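Local coordinates for protein thioesterase (Streptomyces sp. WAC02707, PDB 6VAP) that probably hydrolyses thioester-bound acyl groups from carrier domains of the borrelidin polyketide assembly line, as a type II thioesterase of the alpha/beta-hydrolase class, at residues 31-36 against 176-181; 95-100 against 123-128; 127-132 against 182-187; 202-207 against 230-235. One frame throughout, in Å; residues are numbered along the deposited sequence.

Contact 1: residues 31-36 against 176-181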
loop_
_atom_site.group_PDB
_atom_site.type_symbol
_atom_site.label_atom_id
_atom_site.label_comp_id
_atom_site.label_asym_id
_atom_site.label_seq_id
_atom_site.Cartn_x
_atom_site.Cartn_y
_atom_site.Cartn_z
ATOM N N PRO A 31 4.313 0.182 0.187
ATOM C CA PRO A 31 4.799 0.957 -0.948
ATOM C C PRO A 31 4.274 0.446 -2.275
ATOM O O PRO A 31 3.885 -0.718 -2.414
ATOM C CB PRO A 31 6.307 0.772 -0.867
ATOM C CG PRO A 31 6.579 0.401 0.514
ATOM C CD PRO A 31 5.411 -0.403 0.960
ATOM N N HIS A 32 4.342 1.332 -3.274
ATOM C CA HIS A 32 4.038 0.993 -4.665
ATOM C C HIS A 32 5.108 0.094 -5.276
ATOM O O HIS A 32 6.147 -0.172 -4.675
ATOM C CB HIS A 32 3.941 2.258 -5.516
ATOM C CG HIS A 32 5.103 3.188 -5.321
ATOM N ND1 HIS A 32 5.298 3.929 -4.167
ATOM C CD2 HIS A 32 6.180 3.415 -6.107
ATOM C CE1 HIS A 32 6.417 4.622 -4.288
ATOM N NE2 HIS A 32 6.985 4.302 -5.438
ATOM N N ALA A 33 4.868 -0.338 -6.517
ATOM C CA ALA A 33 5.879 -1.091 -7.259
ATOM C C ALA A 33 7.149 -0.269 -7.444
ATOM O O ALA A 33 7.105 0.903 -7.785
ATOM C CB ALA A 33 5.340 -1.502 -8.631
ATOM N N GLY A 34 8.288 -0.879 -7.209
ATOM C CA GLY A 34 9.538 -0.163 -7.218
ATOM C C GLY A 34 9.780 0.696 -6.007
ATOM O O GLY A 34 10.827 1.345 -5.941
ATOM N N GLY A 35 8.854 0.719 -5.038
ATOM C CA GLY A 35 9.035 1.549 -3.874
ATOM C C GLY A 35 9.645 0.789 -2.717
ATOM O O GLY A 35 9.659 -0.426 -2.691
ATOM N N SER A 36 10.197 1.535 -1.775
ATOM C CA SER A 36 10.811 0.987 -0.576
ATOM C C SER A 36 10.115 1.565 0.644
ATOM O O SER A 36 9.342 2.528 0.538
ATOM C CB SER A 36 12.315 1.293 -0.516
ATOM O OG SER A 36 12.968 0.862 -1.704
ATOM N N GLY A 176 9.842 -7.663 -10.667
ATOM C CA GLY A 176 9.021 -8.495 -9.797
ATOM C C GLY A 176 7.827 -7.764 -9.208
ATOM O O GLY A 176 6.735 -8.325 -9.114
ATOM N N ASP A 177 8.019 -6.515 -8.775
ATOM C CA ASP A 177 6.913 -5.717 -8.243
ATOM C C ASP A 177 5.858 -5.473 -9.317
ATOM O O ASP A 177 4.652 -5.611 -9.082
ATOM C CB ASP A 177 7.441 -4.370 -7.723
ATOM C CG ASP A 177 8.116 -4.463 -6.371
ATOM O OD1 ASP A 177 8.080 -5.533 -5.749
ATOM O OD2 ASP A 177 8.707 -3.438 -5.942
ATOM N N TYR A 178 6.299 -5.050 -10.495
ATOM C CA TYR A 178 5.354 -4.855 -11.586
ATOM C C TYR A 178 4.651 -6.156 -11.943
ATOM O O TYR A 178 3.433 -6.172 -12.176
ATOM C CB TYR A 178 6.076 -4.255 -12.791
ATOM C CG TYR A 178 6.025 -2.726 -12.785
ATOM C CD1 TYR A 178 4.958 -2.030 -13.359
ATOM C CD2 TYR A 178 7.042 -1.990 -12.210
ATOM C CE1 TYR A 178 4.916 -0.642 -13.355
ATOM C CE2 TYR A 178 7.010 -0.596 -12.192
ATOM C CZ TYR A 178 5.951 0.066 -12.770
ATOM O OH TYR A 178 5.927 1.443 -12.759
ATOM N N ARG A 179 5.404 -7.247 -12.024
ATOM C CA ARG A 179 4.783 -8.529 -12.300
ATOM C C ARG A 179 3.660 -8.773 -11.300
ATOM O O ARG A 179 2.561 -9.195 -11.671
ATOM C CB ARG A 179 5.839 -9.643 -12.241
ATOM C CG ARG A 179 5.272 -11.063 -12.280
ATOM C CD ARG A 179 6.375 -12.108 -12.382
ATOM N NE ARG A 179 6.984 -12.125 -13.702
ATOM C CZ ARG A 179 6.409 -12.646 -14.777
ATOM N NH1 ARG A 179 5.205 -13.197 -14.685
ATOM N NH2 ARG A 179 7.041 -12.608 -15.946
ATOM N N ALA A 180 3.916 -8.489 -10.018
ATOM C CA ALA A 180 2.914 -8.725 -8.995
ATOM C C ALA A 180 1.710 -7.845 -9.245
ATOM O O ALA A 180 0.575 -8.321 -9.127
ATOM C CB ALA A 180 3.505 -8.469 -7.610
ATOM N N ALA A 181 1.942 -6.558 -9.591
ATOM C CA ALA A 181 0.842 -5.630 -9.862
ATOM C C ALA A 181 0.037 -6.053 -11.086
ATOM O O ALA A 181 -1.189 -5.906 -11.112
ATOM C CB ALA A 181 1.377 -4.203 -10.069
#

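Contact 2: residues 95-100 against 123-128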
loop_
_atom_site.group_PDB
_atom_site.type_symbol
_atom_site.label_atom_id
_atom_site.label_comp_id
_atom_site.label_asym_id
_atom_site.label_seq_id
_atom_site.Cartn_x
_atom_site.Cartn_y
_atom_site.Cartn_z
ATOM N N PHE A 95 -2.494 1.584 4.739
ATOM C CA PHE A 95 -2.384 2.537 3.646
ATOM C C PHE A 95 -1.508 1.925 2.569
ATOM O O PHE A 95 -0.379 1.499 2.844
ATOM C CB PHE A 95 -1.804 3.877 4.116
ATOM C CG PHE A 95 -1.666 4.878 3.020
ATOM C CD1 PHE A 95 -0.573 4.873 2.196
ATOM C CD2 PHE A 95 -2.643 5.861 2.832
ATOM C CE1 PHE A 95 -0.473 5.821 1.146
ATOM C CE2 PHE A 95 -2.544 6.776 1.832
ATOM C CZ PHE A 95 -1.460 6.733 0.961
ATOM N N GLY A 96 -2.031 1.872 1.343
ATOM C CA GLY A 96 -1.239 1.393 0.214
ATOM C C GLY A 96 -1.368 2.314 -0.984
ATOM O O GLY A 96 -2.474 2.759 -1.299
ATOM N N HIS A 97 -0.275 2.567 -1.689
ATOM C CA HIS A 97 -0.293 3.312 -2.934
ATOM C C HIS A 97 -0.034 2.357 -4.091
ATOM O O HIS A 97 0.885 1.540 -4.033
ATOM C CB HIS A 97 0.755 4.414 -2.884
ATOM C CG HIS A 97 0.790 5.253 -4.117
ATOM N ND1 HIS A 97 -0.281 6.015 -4.537
ATOM C CD2 HIS A 97 1.769 5.434 -5.031
ATOM C CE1 HIS A 97 0.048 6.645 -5.653
ATOM N NE2 HIS A 97 1.280 6.299 -5.980
ATOM N N SER A 98 -0.857 2.459 -5.132
ATOM C CA SER A 98 -0.716 1.704 -6.372
ATOM C C SER A 98 -0.697 0.225 -6.043
ATOM O O SER A 98 -1.638 -0.280 -5.438
ATOM C CB SER A 98 0.507 2.159 -7.157
ATOM O OG SER A 98 0.392 1.794 -8.526
ATOM N N MET A 99 0.356 -0.486 -6.408
ATOM C CA MET A 99 0.398 -1.904 -6.080
ATOM C C MET A 99 0.236 -2.134 -4.577
ATOM O O MET A 99 -0.423 -3.092 -4.155
ATOM C CB MET A 99 1.700 -2.518 -6.575
ATOM C CG MET A 99 1.818 -4.012 -6.354
ATOM S SD MET A 99 2.932 -4.476 -5.004
ATOM C CE MET A 99 4.475 -3.986 -5.687
ATOM N N GLY A 100 0.813 -1.258 -3.753
ATOM C CA GLY A 100 0.615 -1.356 -2.319
ATOM C C GLY A 100 -0.842 -1.357 -1.905
ATOM O O GLY A 100 -1.181 -1.895 -0.844
ATOM N N VAL A 123 -6.611 3.363 0.253
ATOM C CA VAL A 123 -6.078 2.836 -0.996
ATOM C C VAL A 123 -5.945 3.975 -1.993
ATOM O O VAL A 123 -6.891 4.727 -2.227
ATOM C CB VAL A 123 -6.971 1.732 -1.575
ATOM C CG1 VAL A 123 -6.770 0.426 -0.751
ATOM C CG2 VAL A 123 -8.384 2.152 -1.500
ATOM N N SER A 124 -4.759 4.127 -2.549
ATOM C CA SER A 124 -4.414 5.273 -3.365
ATOM C C SER A 124 -4.014 4.778 -4.740
ATOM O O SER A 124 -3.194 3.867 -4.835
ATOM C CB SER A 124 -3.235 6.033 -2.718
ATOM O OG SER A 124 -2.563 6.820 -3.664
ATOM N N ALA A 125 -4.544 5.415 -5.777
ATOM C CA ALA A 125 -4.132 5.264 -7.159
ATOM C C ALA A 125 -4.135 3.802 -7.580
ATOM O O ALA A 125 -3.133 3.250 -8.006
ATOM C CB ALA A 125 -2.763 5.911 -7.374
ATOM N N ARG A 126 -5.269 3.165 -7.456
ATOM C CA ARG A 126 -5.354 1.755 -7.843
ATOM C C ARG A 126 -6.800 1.351 -8.119
ATOM O O ARG A 126 -7.700 1.741 -7.360
ATOM C CB ARG A 126 -4.780 0.876 -6.755
ATOM C CG ARG A 126 -4.647 -0.561 -7.105
ATOM C CD ARG A 126 -3.546 -0.845 -8.084
ATOM N NE ARG A 126 -3.166 -2.256 -8.098
ATOM C CZ ARG A 126 -2.552 -2.874 -9.094
ATOM N NH1 ARG A 126 -2.161 -2.193 -10.143
ATOM N NH2 ARG A 126 -2.340 -4.184 -9.009
ATOM N N PRO A 127 -7.083 0.665 -9.229
ATOM C CA PRO A 127 -8.451 0.194 -9.455
ATOM C C PRO A 127 -8.852 -0.755 -8.336
ATOM O O PRO A 127 -8.021 -1.423 -7.715
ATOM C CB PRO A 127 -8.367 -0.517 -10.814
ATOM C CG PRO A 127 -7.151 -0.031 -11.435
ATOM C CD PRO A 127 -6.178 0.204 -10.297
ATOM N N ALA A 128 -10.148 -0.839 -8.088
ATOM C CA ALA A 128 -10.686 -1.880 -7.209
ATOM C C ALA A 128 -10.165 -3.268 -7.580
ATOM O O ALA A 128 -9.929 -3.549 -8.751
ATOM C CB ALA A 128 -12.207 -1.840 -7.263
#

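Contact 3: residues 127-132 against 182-187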
loop_
_atom_site.group_PDB
_atom_site.type_symbol
_atom_site.label_atom_id
_atom_site.label_comp_id
_atom_site.label_asym_id
_atom_site.label_seq_id
_atom_site.Cartn_x
_atom_site.Cartn_y
_atom_site.Cartn_z
ATOM N N PRO A 127 -7.083 0.665 -9.229
ATOM C CA PRO A 127 -8.451 0.194 -9.455
ATOM C C PRO A 127 -8.852 -0.755 -8.336
ATOM O O PRO A 127 -8.021 -1.423 -7.715
ATOM C CB PRO A 127 -8.367 -0.517 -10.814
ATOM C CG PRO A 127 -7.151 -0.031 -11.435
ATOM C CD PRO A 127 -6.178 0.204 -10.297
ATOM N N ALA A 128 -10.148 -0.839 -8.088
ATOM C CA ALA A 128 -10.686 -1.880 -7.209
ATOM C C ALA A 128 -10.165 -3.268 -7.580
ATOM O O ALA A 128 -9.929 -3.549 -8.751
ATOM C CB ALA A 128 -12.207 -1.840 -7.263
ATOM N N PRO A 129 -9.992 -4.155 -6.611
ATOM C CA PRO A 129 -9.532 -5.510 -6.957
ATOM C C PRO A 129 -10.419 -6.198 -7.974
ATOM O O PRO A 129 -9.908 -6.929 -8.836
ATOM C CB PRO A 129 -9.560 -6.249 -5.612
ATOM C CG PRO A 129 -9.383 -5.163 -4.588
ATOM C CD PRO A 129 -10.048 -3.931 -5.156
ATOM N N SER A 130 -11.734 -5.957 -7.921
ATOM C CA SER A 130 -12.664 -6.481 -8.914
ATOM C C SER A 130 -12.571 -5.771 -10.266
ATOM O O SER A 130 -13.228 -6.191 -11.227
ATOM C CB SER A 130 -14.086 -6.376 -8.368
ATOM O OG SER A 130 -14.503 -5.004 -8.219
ATOM N N ARG A 131 -11.790 -4.705 -10.374
ATOM C CA ARG A 131 -11.609 -4.012 -11.642
ATOM C C ARG A 131 -10.152 -4.011 -12.095
ATOM O O ARG A 131 -9.761 -3.198 -12.937
ATOM C CB ARG A 131 -12.148 -2.585 -11.538
ATOM C CG ARG A 131 -13.652 -2.487 -11.387
ATOM C CD ARG A 131 -14.389 -3.123 -12.561
ATOM N NE ARG A 131 -13.823 -2.728 -13.846
ATOM C CZ ARG A 131 -14.211 -1.670 -14.549
ATOM N NH1 ARG A 131 -15.191 -0.899 -14.101
ATOM N NH2 ARG A 131 -13.616 -1.395 -15.704
ATOM N N GLN A 132 -9.350 -4.931 -11.572
ATOM C CA GLN A 132 -7.989 -5.132 -12.050
ATOM C C GLN A 132 -7.940 -5.178 -13.576
ATOM O O GLN A 132 -8.664 -5.951 -14.213
ATOM C CB GLN A 132 -7.429 -6.451 -11.470
ATOM C CG GLN A 132 -6.173 -6.971 -12.106
ATOM C CD GLN A 132 -4.948 -6.208 -11.636
ATOM O OE1 GLN A 132 -5.031 -5.428 -10.693
ATOM N NE2 GLN A 132 -3.805 -6.447 -12.272
ATOM N N GLU A 182 0.708 -6.514 -12.129
ATOM C CA GLU A 182 0.044 -6.759 -13.402
ATOM C C GLU A 182 -0.577 -8.146 -13.521
ATOM O O GLU A 182 -1.527 -8.310 -14.283
ATOM C CB GLU A 182 1.037 -6.542 -14.550
ATOM C CG GLU A 182 1.266 -5.108 -14.869
ATOM C CD GLU A 182 2.418 -4.893 -15.857
ATOM O OE1 GLU A 182 3.489 -5.512 -15.654
ATOM O OE2 GLU A 182 2.249 -4.109 -16.837
ATOM N N THR A 183 -0.098 -9.143 -12.791
ATOM C CA THR A 183 -0.638 -10.492 -12.893
ATOM C C THR A 183 -1.587 -10.833 -11.747
ATOM O O THR A 183 -1.968 -11.997 -11.605
ATOM C CB THR A 183 0.506 -11.526 -12.922
ATOM O OG1 THR A 183 1.199 -11.527 -11.650
ATOM C CG2 THR A 183 1.507 -11.176 -14.043
ATOM N N TYR A 184 -1.935 -9.863 -10.903
ATOM C CA TYR A 184 -2.880 -10.094 -9.819
ATOM C C TYR A 184 -4.216 -10.568 -10.345
ATOM O O TYR A 184 -4.746 -9.991 -11.289
ATOM C CB TYR A 184 -3.066 -8.807 -9.045
ATOM C CG TYR A 184 -4.100 -8.818 -7.951
ATOM C CD1 TYR A 184 -3.937 -9.608 -6.790
ATOM C CD2 TYR A 184 -5.291 -8.114 -8.105
ATOM C CE1 TYR A 184 -4.904 -9.629 -5.814
ATOM C CE2 TYR A 184 -6.271 -8.134 -7.116
ATOM C CZ TYR A 184 -6.058 -8.842 -5.966
ATOM O OH TYR A 184 -7.049 -8.862 -4.980
ATOM N N ARG A 185 -4.781 -11.628 -9.743
ATOM C CA ARG A 185 -6.102 -12.178 -10.088
ATOM C C ARG A 185 -6.945 -12.099 -8.802
ATOM O O ARG A 185 -6.569 -12.761 -7.896
ATOM C CB ARG A 185 -5.937 -13.589 -10.668
ATOM C CG ARG A 185 -4.877 -13.683 -11.760
ATOM C CD ARG A 185 -4.813 -14.972 -12.558
ATOM N NE ARG A 185 -4.130 -16.031 -11.825
ATOM C CZ ARG A 185 -4.292 -17.354 -12.014
ATOM N NH1 ARG A 185 -5.144 -17.835 -12.912
ATOM N NH2 ARG A 185 -3.604 -18.194 -11.276
ATOM N N TYR A 186 -7.967 -11.247 -8.724
ATOM C CA TYR A 186 -8.854 -11.124 -7.585
ATOM C C TYR A 186 -9.653 -12.407 -7.462
ATOM O O TYR A 186 -10.293 -12.855 -8.415
ATOM C CB TYR A 186 -9.785 -9.930 -7.772
ATOM C CG TYR A 186 -10.894 -9.857 -6.753
ATOM C CD1 TYR A 186 -10.622 -9.643 -5.401
ATOM C CD2 TYR A 186 -12.212 -9.972 -7.139
ATOM C CE1 TYR A 186 -11.621 -9.585 -4.493
ATOM C CE2 TYR A 186 -13.237 -9.894 -6.225
ATOM C CZ TYR A 186 -12.935 -9.689 -4.895
ATOM O OH TYR A 186 -13.942 -9.622 -3.967
ATOM N N ARG A 187 -9.584 -13.028 -6.315
ATOM C CA ARG A 187 -10.443 -14.179 -6.055
ATOM C C ARG A 187 -11.584 -13.720 -5.171
ATOM O O ARG A 187 -11.311 -13.273 -4.063
ATOM C CB ARG A 187 -9.669 -15.299 -5.373
ATOM C CG ARG A 187 -8.252 -15.432 -5.884
ATOM C CD ARG A 187 -7.527 -16.574 -5.198
ATOM N NE ARG A 187 -6.095 -16.557 -5.493
ATOM C CZ ARG A 187 -5.132 -16.656 -4.581
ATOM N NH1 ARG A 187 -5.426 -16.783 -3.293
ATOM N NH2 ARG A 187 -3.864 -16.630 -4.962
#

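Contact 4: residues 202-207 against 230-235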
loop_
_atom_site.group_PDB
_atom_site.type_symbol
_atom_site.label_atom_id
_atom_site.label_comp_id
_atom_site.label_asym_id
_atom_site.label_seq_id
_atom_site.Cartn_x
_atom_site.Cartn_y
_atom_site.Cartn_z
ATOM N N ASP A 202 -6.978 12.956 -10.657
ATOM C CA ASP A 202 -7.969 13.208 -11.699
ATOM C C ASP A 202 -7.397 13.068 -13.105
ATOM O O ASP A 202 -8.155 13.166 -14.083
ATOM C CB ASP A 202 -8.591 14.601 -11.523
ATOM C CG ASP A 202 -7.587 15.733 -11.694
ATOM O OD1 ASP A 202 -6.378 15.480 -11.855
ATOM O OD2 ASP A 202 -8.014 16.896 -11.620
ATOM N N ASP A 203 -6.091 12.841 -13.233
ATOM C CA ASP A 203 -5.429 12.732 -14.533
ATOM C C ASP A 203 -4.517 11.518 -14.567
ATOM O O ASP A 203 -3.337 11.580 -14.895
ATOM C CB ASP A 203 -4.627 13.993 -14.857
ATOM C CG ASP A 203 -4.261 14.096 -16.372
ATOM O OD1 ASP A 203 -4.805 13.328 -17.182
ATOM O OD2 ASP A 203 -3.419 14.921 -16.751
ATOM N N ASP A 204 -5.062 10.393 -14.178
ATOM C CA ASP A 204 -4.321 9.154 -14.020
ATOM C C ASP A 204 -4.805 8.150 -15.046
ATOM O O ASP A 204 -5.885 7.571 -14.878
ATOM C CB ASP A 204 -4.511 8.598 -12.607
ATOM C CG ASP A 204 -3.659 7.359 -12.349
ATOM O OD1 ASP A 204 -3.044 6.853 -13.310
ATOM O OD2 ASP A 204 -3.632 6.903 -11.185
ATOM N N PRO A 205 -4.056 7.902 -16.121
ATOM C CA PRO A 205 -4.544 6.960 -17.150
ATOM C C PRO A 205 -4.761 5.548 -16.628
ATOM O O PRO A 205 -5.460 4.756 -17.284
ATOM C CB PRO A 205 -3.445 6.991 -18.233
ATOM C CG PRO A 205 -2.741 8.279 -18.004
ATOM C CD PRO A 205 -2.806 8.561 -16.523
ATOM N N MET A 206 -4.180 5.198 -15.473
ATOM C CA MET A 206 -4.255 3.831 -14.963
ATOM C C MET A 206 -5.394 3.595 -13.983
ATOM O O MET A 206 -5.622 2.451 -13.589
ATOM C CB MET A 206 -2.942 3.450 -14.297
ATOM C CG MET A 206 -1.748 3.467 -15.269
ATOM S SD MET A 206 -1.812 2.117 -16.488
ATOM C CE MET A 206 -2.454 2.934 -17.937
ATOM N N VAL A 207 -6.136 4.637 -13.609
ATOM C CA VAL A 207 -7.271 4.524 -12.689
ATOM C C VAL A 207 -8.386 5.432 -13.183
ATOM O O VAL A 207 -8.250 6.661 -13.142
ATOM C CB VAL A 207 -6.907 4.893 -11.243
ATOM C CG1 VAL A 207 -8.017 4.516 -10.350
ATOM C CG2 VAL A 207 -5.605 4.251 -10.853
ATOM N N GLY A 230 -3.959 15.748 -10.194
ATOM C CA GLY A 230 -2.692 15.151 -10.538
ATOM C C GLY A 230 -2.901 13.748 -11.079
ATOM O O GLY A 230 -4.030 13.285 -11.295
ATOM N N GLY A 231 -1.773 13.084 -11.297
ATOM C CA GLY A 231 -1.738 11.764 -11.893
ATOM C C GLY A 231 -1.435 10.686 -10.886
ATOM O O GLY A 231 -1.809 10.820 -9.727
ATOM N N HIS A 232 -0.763 9.624 -11.332
ATOM C CA HIS A 232 -0.588 8.419 -10.529
ATOM C C HIS A 232 0.156 8.698 -9.232
ATOM O O HIS A 232 -0.054 7.998 -8.241
ATOM C CB HIS A 232 0.179 7.363 -11.325
ATOM C CG HIS A 232 0.043 5.980 -10.772
ATOM N ND1 HIS A 232 -1.148 5.280 -10.783
ATOM C CD2 HIS A 232 0.956 5.165 -10.195
ATOM C CE1 HIS A 232 -0.956 4.085 -10.253
ATOM N NE2 HIS A 232 0.310 3.994 -9.881
ATOM N N PHE A 233 1.063 9.671 -9.233
ATOM C CA PHE A 233 1.761 10.114 -8.028
ATOM C C PHE A 233 1.334 11.510 -7.569
ATOM O O PHE A 233 2.155 12.344 -7.138
ATOM C CB PHE A 233 3.258 10.028 -8.251
ATOM C CG PHE A 233 3.773 8.598 -8.168
ATOM C CD1 PHE A 233 3.680 7.758 -9.251
ATOM C CD2 PHE A 233 4.306 8.110 -6.998
ATOM C CE1 PHE A 233 4.151 6.444 -9.184
ATOM C CE2 PHE A 233 4.781 6.809 -6.905
ATOM C CZ PHE A 233 4.707 5.975 -8.022
ATOM N N TYR A 234 0.024 11.772 -7.705
ATOM C CA TYR A 234 -0.568 12.959 -7.096
ATOM C C TYR A 234 -0.126 13.137 -5.645
ATOM O O TYR A 234 0.016 14.259 -5.167
ATOM C CB TYR A 234 -2.095 12.867 -7.161
ATOM C CG TYR A 234 -2.596 11.891 -6.115
ATOM C CD1 TYR A 234 -2.544 10.535 -6.336
ATOM C CD2 TYR A 234 -3.071 12.341 -4.881
ATOM C CE1 TYR A 234 -2.966 9.629 -5.348
ATOM C CE2 TYR A 234 -3.468 11.456 -3.903
ATOM C CZ TYR A 234 -3.403 10.109 -4.141
ATOM O OH TYR A 234 -3.808 9.255 -3.179
ATOM N N LEU A 235 0.083 12.061 -4.916
ATOM C CA LEU A 235 0.231 12.179 -3.472
ATOM C C LEU A 235 1.500 12.913 -3.067
ATOM O O LEU A 235 1.598 13.389 -1.929
ATOM C CB LEU A 235 0.209 10.765 -2.852
ATOM C CG LEU A 235 1.470 9.911 -2.949
ATOM C CD1 LEU A 235 1.205 8.590 -2.143
ATOM C CD2 LEU A 235 1.836 9.547 -4.348
#

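Contact 1: residues 31-36 against 176-181
The methyl CB of A33 sits over one face of the Y178 ring, 4.2 Å from the ring centroid and 20° off the ring normal. It is a CH-pi contact, offset toward the CD2-CE2 rim. The H32 ring takes its cover from its own loop. G35 CA lies over one of its faces, brought there by the type II beta turn from H32 to G35. The same A33 methyl also packs against D177 CB at 3.7 Å.

Beyond this apolar patch is one polar link. G34 N gives a hydrogen bond of 2.9 Å to D177 OD2, with an angle of 154° at the hydrogen. The oxygen receives it on its anti lone pair, away from OD1. D177 CG lies anti to the carbonyl carbon (chi1 -78°), which carries the carboxylate out to the turn. D177 OD2 also forms a salt bridge with R61, so one oxygen serves both the turn and the arginine.

The loop borders the presumed active site, with H32 touching putative elbow and triad residues. The contact ties the loop between strand 26-30 and helix 41-47 to helix 167-182. M99, at the start of helix 99-113, packs against A33, D177 and A181.

Contact 2: residues 95-100 against 123-128
H97 and S124 meet through matching torsions: H97 CG (chi1 -179°) and S124 OG (chi1 158°) each stand anti to their own backbone N. Both side chains leave the sheet on the same face. H97 ND1 and S124 OG are 2.6 Å apart in a hydrogen bond. The oxygen lies at the edge of the ring, near its plane, and it also bonds to Y234 OH. A125 CB closes on the same ring, 3.4 Å from H97 CE1.

The backbones run as parallel strands, with G96 beside V123 and H97 beside S124. S124 N bonds to G96 O at 2.9 Å. S98 N bonds to S124 O at 2.7 Å. One step on, S98 CA makes a CA-H...O contact of 3.3 Å with A125 O.

R126 lies alongside the turn. Its CD is 3.3 Å from S98 O, and one face of its guanidinium lies over M99 CA. NE bonds to T102 and NH2 to A181 O, which fixes the group beside the start of helix 99-113.

S98 has a positive phi of 56° between strand 92-97 and the helix. With G96 and G100 it fits the GxSxG nucleophile elbow of alpha/beta-hydrolases, and strand 120-124 completes a beta-alpha-beta unit. S98 OG bonds to H232, consistent with a catalytic nucleophile.

Contact 3: residues 127-132 against 182-187
P129 and Y186 bring their CA atoms to 5.7 Å, where a short 3-10 turn at 129-130 meets the extended chain leaving helix 167-182. In this alpha/beta-hydrolase fold the contact joins the loop after strand 120-124 to the loop before strand 196-201. No hydrogen bond crosses between the two segments, and packing does the work.

P129 CB touches both tyrosines. It approaches Y184 at the ring edge, near the ring plane, and is 3.7 Å from Y184 OH. It meets the Y186 ring obliquely, 3.6 Å from CD1. Y184 and Y186 both have CG anti to the backbone N (chi1 175° and 170°), which sends the two rings toward the proline from alternate residues of the extended chain. S130 N lies over one face of the Y186 ring, toward its rim, and S130 CA is 3.9 Å from CD2. Y184 OH lies in plane at the edge of the Y186 ring.

Q132 comes in beside Y184. Its chain bends at chi2 (77°), and its amide plane stands steeply across the ring plane. Q132 CG comes within 3.4 Å of Y184 O. OE1 is 3.7 Å from Y184 CD2, at the ring edge.

The polar ends are held by other parts of the chain. Y184 OH bonds to E106 of helix 99-113, and Q132 NE2 bonds to A181 O near the end of helix 167-182. S130 OG bonds to H218, whose ring also meets Y186 edge to face.

The carbonyl oxygen P129 O lies 3.2 Å from Y186 CB.

Contact 4: residues 202-207 against 230-235
H232 ND1 donates to D204 OD2 at 3.0 Å, with an angle of 154° at the hydrogen. The carboxylate is met on its syn side, 22° out of its plane, and stands steeply against the ring. This His-carboxylate pair fits the acid and base of a Ser-His-Asp triad in the alpha/beta-hydrolase fold. NE2 on the far side of the ring bonds to S98 OG, so the chain of bonds would run from D204 through H232 to the serine. That role is consistent with the family.

D204 is itself positioned by its own loop. OD1 accepts from M206 N at 3.0 Å, from above the carboxylate plane, which makes an Asx turn. D204 CG is anti to the backbone N (chi1 -175°), turning OD2 to the H232 ring and OD1 to M206 N. Each D204 oxygen thus has a partner: OD2 holds H232 ND1 and OD1 holds M206 N.

Farther along, two more bonds tie the loops. One comes from the D202 carboxylate, the other joins backbone to backbone. G230 N bonds to D202 OD1 at 2.9 Å, meeting it from above the carboxylate plane, and D203 N bonds to G230 O at 2.9 Å.

Packing is lighter. M206 CB meets the H232 ring obliquely, 4.3 Å from ND1, and D204 CB lies near the G231 carbonyl carbon. The side chains of D204 and H232 both touch A125.

G231 CA closes on D203 O at 3.4 Å in a CA-H...O contact.

How the contacts relate
Contact 2 is the buried one, its centre about 6 Å from the centre of the chain, and is built on parallel strand pairing. Contacts 1 and 3 are partly buried, and contact 4 is at the surface. Contacts 1 and 3 both use helix 167-182 or its exit. The first has one backbone-to-carboxylate hydrogen bond and a methyl over a ring, whereas the third relies on proline and tyrosine packing. Contact 4 is mostly polar. Contacts 2 and 4 meet at the presumed active site. Contacts 1, 2 and 3 converge near the end of helix 167-182.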